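Local coordinates for protein putative lipase/esterase (Lactobacillus plantarum WCFS1, PDB 3BXP) that probably hydrolyses carboxylic esters as an alpha/beta-hydrolase, though its natural substrate is not established, at residues A149-Y155 with K192-Q198; G45-H49 with N72-V77; V157-T161 with W181-R185; T11-F16 with W85-Q89. All coordinates share one frame; numbering follows the deposited sequence.

Contact 1: residues A149-Y155 with K192-Q198; sequences AAIILGY and KPAFVWQ
Five backbone hydrogen bonds tie strand 150-154 to strand 194-199 as parallel neighbours in the central sheet of the alpha/beta-hydrolase fold, from Ile151 N to Pro193 O at one end to Tyr155 N to Trp197 O (2.8 Å) at the other. Packing is tightest on the face carrying Ile151, Ala194, Leu153 and Val196. Ile151 turns CG1 between its own N and carbonyl carbon (chi1 74°), which presses CG1 to 3.4 Å from Ala194 CB, closer than carbons usually come; helices 118-129 and 208-219 cover this side. On the other face the indole of Trp197 reaches across to the neighbouring strand and lies over Gly154, whose CA sits 3.7 Å from the centroid of the five-membered ring. Tyr155 then turns its edge to the six-membered ring in an offset edge-to-face pair, planes at 80° and CE1 3.5 Å from Trp197 CH2. An alanine in place of Trp197 would probably open a gap over Gly154 and leave the Tyr155 ring without the face it abuts. The looser end is at Ala149, Lys192 and Pro193, all partly exposed: Lys192 lays CB 3.5 Å from Ala149 O, then leads its amine away. Between the two strands the hydrogen bonds are all backbone to backbone, while side chains meet through carbon and aromatic surfaces, which implies that the main chain sets the register.

Contact 2: residues G45-H49 with N72-V77; sequences GFTYH and NYQLIV
His49 is sandwiched between Asn72 and Leu75, where two loops at the ends of strands 35-41 and 67-72 meet in this alpha/beta-hydrolase fold. The Asn72 amide stacks on one face of the imidazole, the planes only 5° apart, and its CB stands over the ring centre, 3.6 Å from the His49 centroid. Leu75 takes the opposite face and is set off toward the rim, with CD1 3.3 Å from His49 CE1. The ring edge has a partner of its own: His49 NE2 donates to Tyr73 O over 2.7 Å in a nearly straight bond, with the oxygen in the ring plane and the donor on one of its lone pairs. Both faces and one edge held in this way leave the imidazole little freedom to turn. The edge of the imidazole near CD2 faces the Tyr73 phenol, an edge-to-face pair with the planes at 86°. CG of His49, anti to the carbonyl carbon (chi1 -61°), directs the ring across to the second loop.

Farther along, Ile76 N donates to Phe46 O, the one backbone-to-backbone hydrogen bond between the loops. Beside it Ile76 CG1 packs against the same oxygen, and its CD1 lies alongside Thr47 CG2. Phe46 and Tyr73 approach through ring carbons at an oblique angle, and both rest on helix 118-129. The Tyr73 hydroxyl bonds to Pro42 O. It also accepts a hydrogen bond from a water, which donates a second to Tyr48 O at 2.8 Å and accepts from Phe46 N at 2.7 Å.

Contact 3: residues V157-T161 with W181-R185; sequences VIDLT and WAAQR
Asp159 and Gln184 make the side-chain hydrogen bond of this contact: Gln184 NE2 donates to Asp159 OD2 over 3.1 Å, almost straight at 170°. The oxygen lies in the plane of the Gln184 amide, but the donor comes from above the carboxylate, and the two flat groups are turned 43° against each other. Gln184 gets there by a bent chain, with CG between its own N and carbonyl carbon (chi1 75°), which also brings OE1 to 3.4 Å from Ile158 CG2. Beside the carboxylate, Ala182 CB packs against Asp159 CG. Two backbone bonds frame these side chains, Leu160 N to Trp181 O and Ala183 N to Ile158 O, both 2.9 Å, one on each side of the single bridge between Asp159 and Ala182. Leu160 meets the indole of Trp181 at about a right angle, its CD1 4.0 Å from Trp181 CD1.

The other carboxylate oxygen, Asp159 OD1, turns back on its own loop. It accepts from Thr161 N, an Asx turn, and from Thr161 OG1, both donors reaching it from the same face of the carboxylate. The two segments bracket helix 168-174 in the long connection between strands 150-154 and 194-199, a beta-alpha-beta unit of the alpha/beta-hydrolase sheet.

Farther out, Lys212 forms a salt bridge to Asp159 OD2, which also takes a hydrogen bond from a water at 3.0 Å; the buried carboxylate is thus likely to remain charged. Asn209 OD1 accepts from the backbone N of both Ile158 and Asp159. His121 of helix 118-129 donates through NE2 to Trp181 O, the same carbonyl that receives Leu160 N.

Contact 4: residues T11-F16 with W85-Q89; sequences TAAHPF and WALQQ
Thr11 to His14 form a type I' beta turn, closed by His14 N to Thr11 O at 2.8 Å, in the hairpin that joins strands 2-9 and 16-23; its side chains settle on the first turn of helix 85-99. His14 spreads face to face over Trp85, its ring centroid 3.6 Å from that of the five-membered ring and the planes 13° apart. His14 ND1 fixes the rotation of the imidazole by donating to Ala12 O within the turn, with that oxygen almost in the ring plane. Ala12 CB comes near the indole at Trp85 CE3, and Trp85 NE1 holds a sulfonate oxygen of a buffer molecule, EPE. One turn along the helix, Gln89 runs out extended, its CG anti to the carbonyl carbon (chi1 -65°), and lays CB over the centre of the Phe16 ring at 3.8 Å. Its amide finishes at the hairpin: NE2 donates to His14 O over 2.9 Å from above the carbonyl plane, while OE1 takes the N-H of Gln74. Thr11 CG2 rests on the helix backbone 3.7 Å from Gln88 O. A serine replacing Trp85 would probably uncover the His14 ring and cost the stack that joins hairpin to helix. The segments thus meet mainly through ring faces and aliphatic carbons, with one hydrogen bond between them to give the contact direction.

In the fold
Contacts 2 and 4 lie close, their centres about 12 Å apart, and touch where Gln74 OE1 packs 3.4 Å from His14 CD2. Contact 2 reaches contact 3 through Phe46 CE2, 4.2 Å from Leu160 CD2, and contact 3, nested within the chain closed by contact 1, touches it where Ile158 CD1 packs 4.1 Å from Leu153 CD1. Contacts 1 and 4, with centres about 23 Å apart, do not touch. Tyr155 of contact 1 and Tyr73 of contact 2 both adjoin the Gly115-Ser117-Gly119 turn, which fits a nucleophile elbow, so these two contacts probably flank the active site. The EPE molecule at contact 4 is also about 8 Å from the side chain of Ile76 in contact 2.

Contact 1: residues A149-Y155 with K192-Q198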
# COMPACT_ATOMS: atom_id res chain seq x y z
N ALA B 149 12.85 -16.78 -4.13
CA ALA B 149 13.58 -15.59 -3.70
C ALA B 149 12.64 -14.49 -3.21
O ALA B 149 13.05 -13.58 -2.50
CB ALA B 149 14.31 -15.10 -4.91
N ALA B 150 11.40 -14.56 -3.67
CA ALA B 150 10.37 -13.51 -3.41
C ALA B 150 9.00 -13.97 -3.83
O ALA B 150 8.85 -14.95 -4.55
CB ALA B 150 10.69 -12.20 -4.15
N ILE B 151 8.00 -13.20 -3.42
CA ILE B 151 6.61 -13.52 -3.77
C ILE B 151 5.92 -12.23 -4.19
O ILE B 151 6.34 -11.12 -3.83
CB ILE B 151 5.79 -14.25 -2.58
CG1 ILE B 151 5.40 -13.31 -1.43
CG2 ILE B 151 6.57 -15.48 -2.09
CD1 ILE B 151 4.48 -13.94 -0.36
N ILE B 152 4.88 -12.43 -4.98
CA ILE B 152 3.96 -11.37 -5.40
C ILE B 152 2.58 -11.88 -5.04
O ILE B 152 2.28 -13.05 -5.30
CB ILE B 152 4.02 -11.11 -6.94
CG1 ILE B 152 5.34 -10.41 -7.33
CG2 ILE B 152 2.83 -10.26 -7.39
CD1 ILE B 152 5.59 -10.35 -8.83
N LEU B 153 1.79 -11.03 -4.38
CA LEU B 153 0.43 -11.37 -4.00
C LEU B 153 -0.55 -10.35 -4.51
O LEU B 153 -0.41 -9.16 -4.23
CB LEU B 153 0.26 -11.49 -2.47
CG LEU B 153 1.14 -12.52 -1.74
CD1 LEU B 153 0.95 -12.38 -0.23
CD2 LEU B 153 0.71 -13.93 -2.21
N GLY B 154 -1.52 -10.81 -5.30
CA GLY B 154 -2.64 -9.93 -5.73
C GLY B 154 -3.95 -10.39 -5.13
O GLY B 154 -4.31 -11.58 -5.20
N TYR B 155 -4.64 -9.44 -4.51
CA TYR B 155 -5.86 -9.73 -3.79
C TYR B 155 -5.81 -11.12 -3.12
O TYR B 155 -6.73 -11.91 -3.30
CB TYR B 155 -7.09 -9.60 -4.72
CG TYR B 155 -6.94 -10.17 -6.11
CD1 TYR B 155 -6.24 -9.50 -7.07
CD2 TYR B 155 -7.54 -11.35 -6.47
CE1 TYR B 155 -6.14 -9.98 -8.37
CE2 TYR B 155 -7.44 -11.87 -7.76
CZ TYR B 155 -6.74 -11.19 -8.69
OH TYR B 155 -6.65 -11.67 -9.97
N LYS B 192 10.49 -14.72 2.65
CA LYS B 192 11.13 -13.97 1.53
C LYS B 192 10.32 -12.69 1.29
O LYS B 192 9.15 -12.60 1.64
CB LYS B 192 11.17 -14.77 0.24
CG LYS B 192 11.86 -16.10 0.31
CD LYS B 192 13.29 -15.98 0.79
CE LYS B 192 13.91 -17.39 0.98
NZ LYS B 192 15.37 -17.35 1.29
N PRO B 193 10.95 -11.69 0.67
CA PRO B 193 10.28 -10.43 0.39
C PRO B 193 8.99 -10.59 -0.45
O PRO B 193 8.87 -11.46 -1.31
CB PRO B 193 11.35 -9.65 -0.40
CG PRO B 193 12.59 -10.15 0.14
CD PRO B 193 12.36 -11.64 0.28
N ALA B 194 8.08 -9.66 -0.22
CA ALA B 194 6.81 -9.70 -0.90
C ALA B 194 6.36 -8.34 -1.44
O ALA B 194 6.51 -7.31 -0.82
CB ALA B 194 5.73 -10.29 0.04
N PHE B 195 5.79 -8.40 -2.62
CA PHE B 195 5.01 -7.32 -3.20
C PHE B 195 3.57 -7.74 -3.13
O PHE B 195 3.15 -8.74 -3.72
CB PHE B 195 5.47 -7.08 -4.66
CG PHE B 195 4.72 -5.97 -5.40
CD1 PHE B 195 3.50 -6.18 -6.00
CD2 PHE B 195 5.30 -4.72 -5.54
CE1 PHE B 195 2.85 -5.18 -6.64
CE2 PHE B 195 4.64 -3.72 -6.19
CZ PHE B 195 3.40 -3.95 -6.75
N VAL B 196 2.79 -6.95 -2.43
CA VAL B 196 1.37 -7.22 -2.22
C VAL B 196 0.55 -6.06 -2.80
O VAL B 196 0.87 -4.88 -2.61
CB VAL B 196 1.09 -7.38 -0.71
CG1 VAL B 196 -0.36 -7.73 -0.40
CG2 VAL B 196 2.02 -8.36 -0.03
N TRP B 197 -0.50 -6.39 -3.52
CA TRP B 197 -1.47 -5.38 -4.02
C TRP B 197 -2.88 -5.88 -3.91
O TRP B 197 -3.14 -7.10 -3.93
CB TRP B 197 -1.15 -4.90 -5.44
CG TRP B 197 -1.46 -5.88 -6.49
CD1 TRP B 197 -0.64 -6.90 -6.91
CD2 TRP B 197 -2.67 -6.01 -7.25
NE1 TRP B 197 -1.25 -7.63 -7.88
CE2 TRP B 197 -2.51 -7.11 -8.10
CE3 TRP B 197 -3.89 -5.34 -7.26
CZ2 TRP B 197 -3.51 -7.52 -8.98
CZ3 TRP B 197 -4.87 -5.74 -8.16
CH2 TRP B 197 -4.67 -6.82 -9.00
N GLN B 198 -3.79 -4.94 -3.76
CA GLN B 198 -5.21 -5.27 -3.79
C GLN B 198 -5.98 -4.03 -4.10
O GLN B 198 -5.44 -2.94 -4.07
CB GLN B 198 -5.65 -5.85 -2.44
CG GLN B 198 -7.10 -6.33 -2.38
CD GLN B 198 -7.35 -7.31 -1.23
OE1 GLN B 198 -6.60 -7.35 -0.26
NE2 GLN B 198 -8.45 -8.04 -1.31

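Contact 2: residues G45-H49 with N72-V77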
# COMPACT_ATOMS: atom_id res chain seq x y z
N GLY B 45 -10.94 -19.49 -5.59
CA GLY B 45 -11.63 -19.79 -4.32
C GLY B 45 -11.60 -21.24 -3.89
O GLY B 45 -12.46 -21.70 -3.11
N PHE B 46 -10.57 -21.92 -4.34
CA PHE B 46 -10.29 -23.32 -4.07
C PHE B 46 -11.29 -24.28 -4.71
O PHE B 46 -11.27 -25.49 -4.45
CB PHE B 46 -10.14 -23.64 -2.58
CG PHE B 46 -9.13 -22.80 -1.85
CD1 PHE B 46 -7.76 -22.99 -1.96
CD2 PHE B 46 -9.58 -21.82 -0.98
CE1 PHE B 46 -6.86 -22.19 -1.20
CE2 PHE B 46 -8.69 -21.03 -0.24
CZ PHE B 46 -7.33 -21.22 -0.37
N THR B 47 -12.14 -23.75 -5.61
CA THR B 47 -13.11 -24.60 -6.33
C THR B 47 -12.85 -24.73 -7.82
O THR B 47 -13.39 -25.64 -8.47
CB THR B 47 -14.57 -24.09 -6.12
OG1 THR B 47 -14.71 -22.75 -6.62
CG2 THR B 47 -14.90 -24.11 -4.61
N TYR B 48 -12.08 -23.80 -8.35
CA TYR B 48 -11.64 -23.81 -9.77
C TYR B 48 -10.30 -23.14 -9.89
O TYR B 48 -9.79 -22.57 -8.91
CB TYR B 48 -12.68 -23.12 -10.70
CG TYR B 48 -12.80 -21.60 -10.58
CD1 TYR B 48 -13.61 -21.02 -9.63
CD2 TYR B 48 -12.13 -20.74 -11.50
CE1 TYR B 48 -13.75 -19.67 -9.53
CE2 TYR B 48 -12.26 -19.38 -11.39
CZ TYR B 48 -13.06 -18.85 -10.41
OH TYR B 48 -13.24 -17.50 -10.27
N HIS B 49 -9.74 -23.13 -11.10
CA HIS B 49 -8.48 -22.46 -11.34
C HIS B 49 -8.75 -21.33 -12.28
O HIS B 49 -9.05 -21.56 -13.46
CB HIS B 49 -7.40 -23.37 -11.93
CG HIS B 49 -7.01 -24.52 -11.05
ND1 HIS B 49 -7.31 -25.83 -11.38
CD2 HIS B 49 -6.35 -24.56 -9.86
CE1 HIS B 49 -6.85 -26.62 -10.41
NE2 HIS B 49 -6.23 -25.88 -9.51
N ASN B 72 -1.59 -25.46 -11.24
CA ASN B 72 -2.95 -25.74 -10.89
C ASN B 72 -3.02 -26.61 -9.64
O ASN B 72 -3.13 -27.78 -9.73
CB ASN B 72 -3.64 -26.40 -12.07
CG ASN B 72 -4.23 -25.40 -13.11
OD1 ASN B 72 -4.08 -24.18 -13.02
ND2 ASN B 72 -4.96 -25.95 -14.06
N TYR B 73 -2.90 -25.98 -8.49
CA TYR B 73 -2.74 -26.64 -7.18
C TYR B 73 -4.05 -27.34 -6.78
O TYR B 73 -5.14 -27.06 -7.29
CB TYR B 73 -2.24 -25.62 -6.13
CG TYR B 73 -3.19 -24.46 -6.08
CD1 TYR B 73 -4.38 -24.58 -5.39
CD2 TYR B 73 -2.95 -23.27 -6.78
CE1 TYR B 73 -5.34 -23.55 -5.37
CE2 TYR B 73 -3.90 -22.23 -6.78
CZ TYR B 73 -5.09 -22.38 -6.09
OH TYR B 73 -6.04 -21.36 -6.13
N GLN B 74 -3.93 -28.23 -5.81
CA GLN B 74 -5.07 -28.99 -5.31
C GLN B 74 -6.27 -28.13 -4.97
O GLN B 74 -6.19 -27.16 -4.20
CB GLN B 74 -4.62 -29.70 -4.04
CG GLN B 74 -5.55 -30.69 -3.51
CD GLN B 74 -5.79 -31.81 -4.46
OE1 GLN B 74 -4.85 -32.49 -4.86
NE2 GLN B 74 -7.04 -32.02 -4.84
N LEU B 75 -7.44 -28.59 -5.41
CA LEU B 75 -8.71 -27.93 -5.10
C LEU B 75 -9.53 -28.85 -4.20
O LEU B 75 -9.14 -30.01 -3.93
CB LEU B 75 -9.51 -27.69 -6.37
CG LEU B 75 -8.83 -26.85 -7.43
CD1 LEU B 75 -9.67 -26.82 -8.70
CD2 LEU B 75 -8.53 -25.46 -6.81
N ILE B 76 -10.68 -28.35 -3.78
CA ILE B 76 -11.53 -29.11 -2.83
C ILE B 76 -12.43 -30.08 -3.61
O ILE B 76 -13.17 -30.82 -3.04
CB ILE B 76 -12.37 -28.21 -1.86
CG1 ILE B 76 -13.40 -27.36 -2.58
CG2 ILE B 76 -11.52 -27.31 -1.00
CD1 ILE B 76 -14.47 -26.83 -1.62
N VAL B 77 -12.36 -30.03 -4.94
CA VAL B 77 -13.22 -30.86 -5.81
C VAL B 77 -13.18 -32.31 -5.40
O VAL B 77 -12.14 -32.83 -5.01
CB VAL B 77 -12.81 -30.72 -7.30
CG1 VAL B 77 -12.88 -29.24 -7.72
CG2 VAL B 77 -11.43 -31.34 -7.53
O HOH W 1 -8.76 -21.80 -6.38

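Contact 3: residues V157-T161 with W181-R185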
# COMPACT_ATOMS: atom_id res chain seq x y z
N VAL B 157 -6.15 -14.27 -0.66
CA VAL B 157 -6.72 -14.85 0.57
C VAL B 157 -5.56 -15.14 1.50
O VAL B 157 -4.56 -15.77 1.10
CB VAL B 157 -7.55 -16.10 0.28
CG1 VAL B 157 -7.99 -16.79 1.59
CG2 VAL B 157 -8.76 -15.78 -0.66
N ILE B 158 -5.68 -14.73 2.76
CA ILE B 158 -4.57 -14.84 3.69
C ILE B 158 -5.01 -15.56 4.96
O ILE B 158 -4.26 -16.38 5.53
CB ILE B 158 -4.05 -13.43 4.08
CG1 ILE B 158 -3.35 -12.79 2.86
CG2 ILE B 158 -3.15 -13.44 5.33
CD1 ILE B 158 -2.05 -13.59 2.32
N ASP B 159 -6.20 -15.21 5.43
CA ASP B 159 -6.72 -15.77 6.71
C ASP B 159 -8.11 -16.32 6.50
O ASP B 159 -9.07 -15.58 6.17
CB ASP B 159 -6.62 -14.70 7.80
CG ASP B 159 -7.09 -15.16 9.17
OD1 ASP B 159 -7.78 -16.20 9.29
OD2 ASP B 159 -6.79 -14.42 10.15
N LEU B 160 -8.21 -17.65 6.62
CA LEU B 160 -9.43 -18.38 6.31
C LEU B 160 -10.53 -18.17 7.33
O LEU B 160 -11.62 -18.72 7.19
CB LEU B 160 -9.16 -19.90 6.12
CG LEU B 160 -8.17 -20.27 5.01
CD1 LEU B 160 -8.06 -21.80 4.90
CD2 LEU B 160 -8.60 -19.67 3.69
N THR B 161 -10.24 -17.33 8.33
CA THR B 161 -11.23 -16.92 9.31
C THR B 161 -11.70 -15.49 9.08
O THR B 161 -12.58 -15.01 9.77
CB THR B 161 -10.72 -17.00 10.75
OG1 THR B 161 -9.76 -15.96 10.98
CG2 THR B 161 -10.11 -18.41 11.09
N TRP B 181 -4.44 -21.99 8.69
CA TRP B 181 -5.57 -21.08 8.42
C TRP B 181 -5.15 -19.65 8.11
O TRP B 181 -5.69 -19.03 7.18
CB TRP B 181 -6.58 -21.11 9.57
CG TRP B 181 -7.38 -22.33 9.55
CD1 TRP B 181 -7.43 -23.27 8.56
CD2 TRP B 181 -8.26 -22.78 10.59
NE1 TRP B 181 -8.31 -24.29 8.93
CE2 TRP B 181 -8.82 -24.00 10.17
CE3 TRP B 181 -8.61 -22.27 11.85
CZ2 TRP B 181 -9.73 -24.71 10.95
CZ3 TRP B 181 -9.51 -22.98 12.62
CH2 TRP B 181 -10.05 -24.18 12.17
N ALA B 182 -4.23 -19.15 8.92
CA ALA B 182 -3.82 -17.75 8.94
C ALA B 182 -2.37 -17.61 8.55
O ALA B 182 -1.46 -17.77 9.38
CB ALA B 182 -4.08 -17.14 10.31
N ALA B 183 -2.13 -17.32 7.27
CA ALA B 183 -0.80 -17.26 6.73
C ALA B 183 0.07 -16.18 7.38
O ALA B 183 1.26 -16.29 7.44
CB ALA B 183 -0.83 -17.04 5.21
N GLN B 184 -0.54 -15.11 7.85
CA GLN B 184 0.25 -14.05 8.45
C GLN B 184 0.90 -14.54 9.75
O GLN B 184 1.92 -14.00 10.21
CB GLN B 184 -0.62 -12.82 8.68
CG GLN B 184 -1.61 -12.85 9.83
CD GLN B 184 -2.93 -13.60 9.58
OE1 GLN B 184 -3.03 -14.37 8.61
NE2 GLN B 184 -3.94 -13.37 10.44
N ARG B 185 0.28 -15.53 10.37
CA ARG B 185 0.78 -16.06 11.62
C ARG B 185 2.03 -16.92 11.44
O ARG B 185 2.70 -17.29 12.42
CB ARG B 185 -0.28 -16.85 12.38
CG ARG B 185 -1.43 -16.00 12.88
CD ARG B 185 -2.39 -16.87 13.70
NE ARG B 185 -3.53 -16.11 14.23
CZ ARG B 185 -3.41 -15.22 15.20
NH1 ARG B 185 -2.21 -14.97 15.70
NH2 ARG B 185 -4.48 -14.57 15.65
O HOH W 2 -6.68 -15.86 12.76

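Contact 4: residues T11-F16 with W85-Q89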
# COMPACT_ATOMS: atom_id res chain seq x y z
N THR B 11 3.12 -35.70 -6.80
CA THR B 11 3.83 -35.77 -5.55
C THR B 11 2.79 -36.08 -4.50
O THR B 11 1.63 -35.67 -4.62
CB THR B 11 4.60 -34.44 -5.23
OG1 THR B 11 5.60 -34.68 -4.24
CG2 THR B 11 3.65 -33.31 -4.73
N ALA B 12 3.20 -36.79 -3.46
CA ALA B 12 2.32 -37.06 -2.32
C ALA B 12 1.02 -37.72 -2.77
O ALA B 12 0.01 -37.64 -2.07
CB ALA B 12 2.04 -35.78 -1.53
N ALA B 13 1.08 -38.40 -3.92
CA ALA B 13 -0.06 -39.14 -4.46
C ALA B 13 -1.20 -38.21 -4.78
O ALA B 13 -2.35 -38.61 -4.80
CB ALA B 13 -0.54 -40.27 -3.49
N HIS B 14 -0.87 -36.96 -5.05
CA HIS B 14 -1.90 -35.97 -5.48
C HIS B 14 -1.39 -35.30 -6.73
O HIS B 14 -0.70 -34.27 -6.67
CB HIS B 14 -2.13 -34.92 -4.39
CG HIS B 14 -2.97 -35.42 -3.25
ND1 HIS B 14 -2.50 -36.29 -2.31
CD2 HIS B 14 -4.25 -35.14 -2.91
CE1 HIS B 14 -3.47 -36.59 -1.45
NE2 HIS B 14 -4.54 -35.87 -1.77
N PRO B 15 -1.71 -35.89 -7.90
CA PRO B 15 -1.27 -35.34 -9.18
C PRO B 15 -1.83 -33.98 -9.43
O PRO B 15 -2.87 -33.63 -8.87
CB PRO B 15 -1.86 -36.32 -10.19
CG PRO B 15 -2.00 -37.57 -9.44
CD PRO B 15 -2.40 -37.18 -8.07
N PHE B 16 -1.13 -33.20 -10.25
CA PHE B 16 -1.52 -31.82 -10.54
C PHE B 16 -0.97 -31.39 -11.87
O PHE B 16 0.07 -31.90 -12.32
CB PHE B 16 -1.03 -30.86 -9.47
CG PHE B 16 0.47 -30.85 -9.29
CD1 PHE B 16 1.10 -31.86 -8.59
CD2 PHE B 16 1.25 -29.80 -9.81
CE1 PHE B 16 2.46 -31.87 -8.42
CE2 PHE B 16 2.62 -29.82 -9.63
CZ PHE B 16 3.23 -30.82 -8.94
N TRP B 85 -1.53 -30.76 0.72
CA TRP B 85 -1.13 -31.12 -0.66
C TRP B 85 -0.62 -29.96 -1.51
O TRP B 85 0.38 -30.13 -2.21
CB TRP B 85 -2.24 -31.87 -1.40
CG TRP B 85 -3.01 -32.77 -0.46
CD1 TRP B 85 -4.32 -32.62 -0.08
CD2 TRP B 85 -2.51 -33.89 0.27
NE1 TRP B 85 -4.65 -33.56 0.85
CE2 TRP B 85 -3.56 -34.37 1.05
CE3 TRP B 85 -1.27 -34.55 0.31
CZ2 TRP B 85 -3.42 -35.46 1.90
CZ3 TRP B 85 -1.13 -35.66 1.14
CH2 TRP B 85 -2.21 -36.12 1.90
N ALA B 86 -1.31 -28.82 -1.50
CA ALA B 86 -0.91 -27.70 -2.36
C ALA B 86 0.53 -27.24 -2.08
O ALA B 86 1.21 -26.84 -3.00
CB ALA B 86 -1.89 -26.51 -2.25
N LEU B 87 0.93 -27.24 -0.82
CA LEU B 87 2.29 -26.84 -0.39
C LEU B 87 3.37 -27.79 -0.97
O LEU B 87 4.38 -27.35 -1.52
CB LEU B 87 2.40 -26.80 1.14
CG LEU B 87 1.53 -25.82 1.88
CD1 LEU B 87 1.64 -26.08 3.38
CD2 LEU B 87 1.91 -24.38 1.55
N GLN B 88 3.07 -29.09 -0.92
CA GLN B 88 3.95 -30.15 -1.47
C GLN B 88 4.06 -30.02 -2.99
O GLN B 88 5.14 -30.09 -3.56
CB GLN B 88 3.46 -31.54 -1.00
CG GLN B 88 3.57 -31.68 0.51
CD GLN B 88 2.76 -32.80 1.19
OE1 GLN B 88 1.81 -33.35 0.66
NE2 GLN B 88 3.12 -33.06 2.43
N GLN B 89 2.93 -29.72 -3.64
CA GLN B 89 2.90 -29.53 -5.10
C GLN B 89 3.68 -28.30 -5.55
O GLN B 89 4.35 -28.32 -6.56
CB GLN B 89 1.46 -29.41 -5.58
CG GLN B 89 0.62 -30.66 -5.38
CD GLN B 89 -0.89 -30.44 -5.61
OE1 GLN B 89 -1.44 -29.33 -5.46
NE2 GLN B 89 -1.57 -31.55 -5.96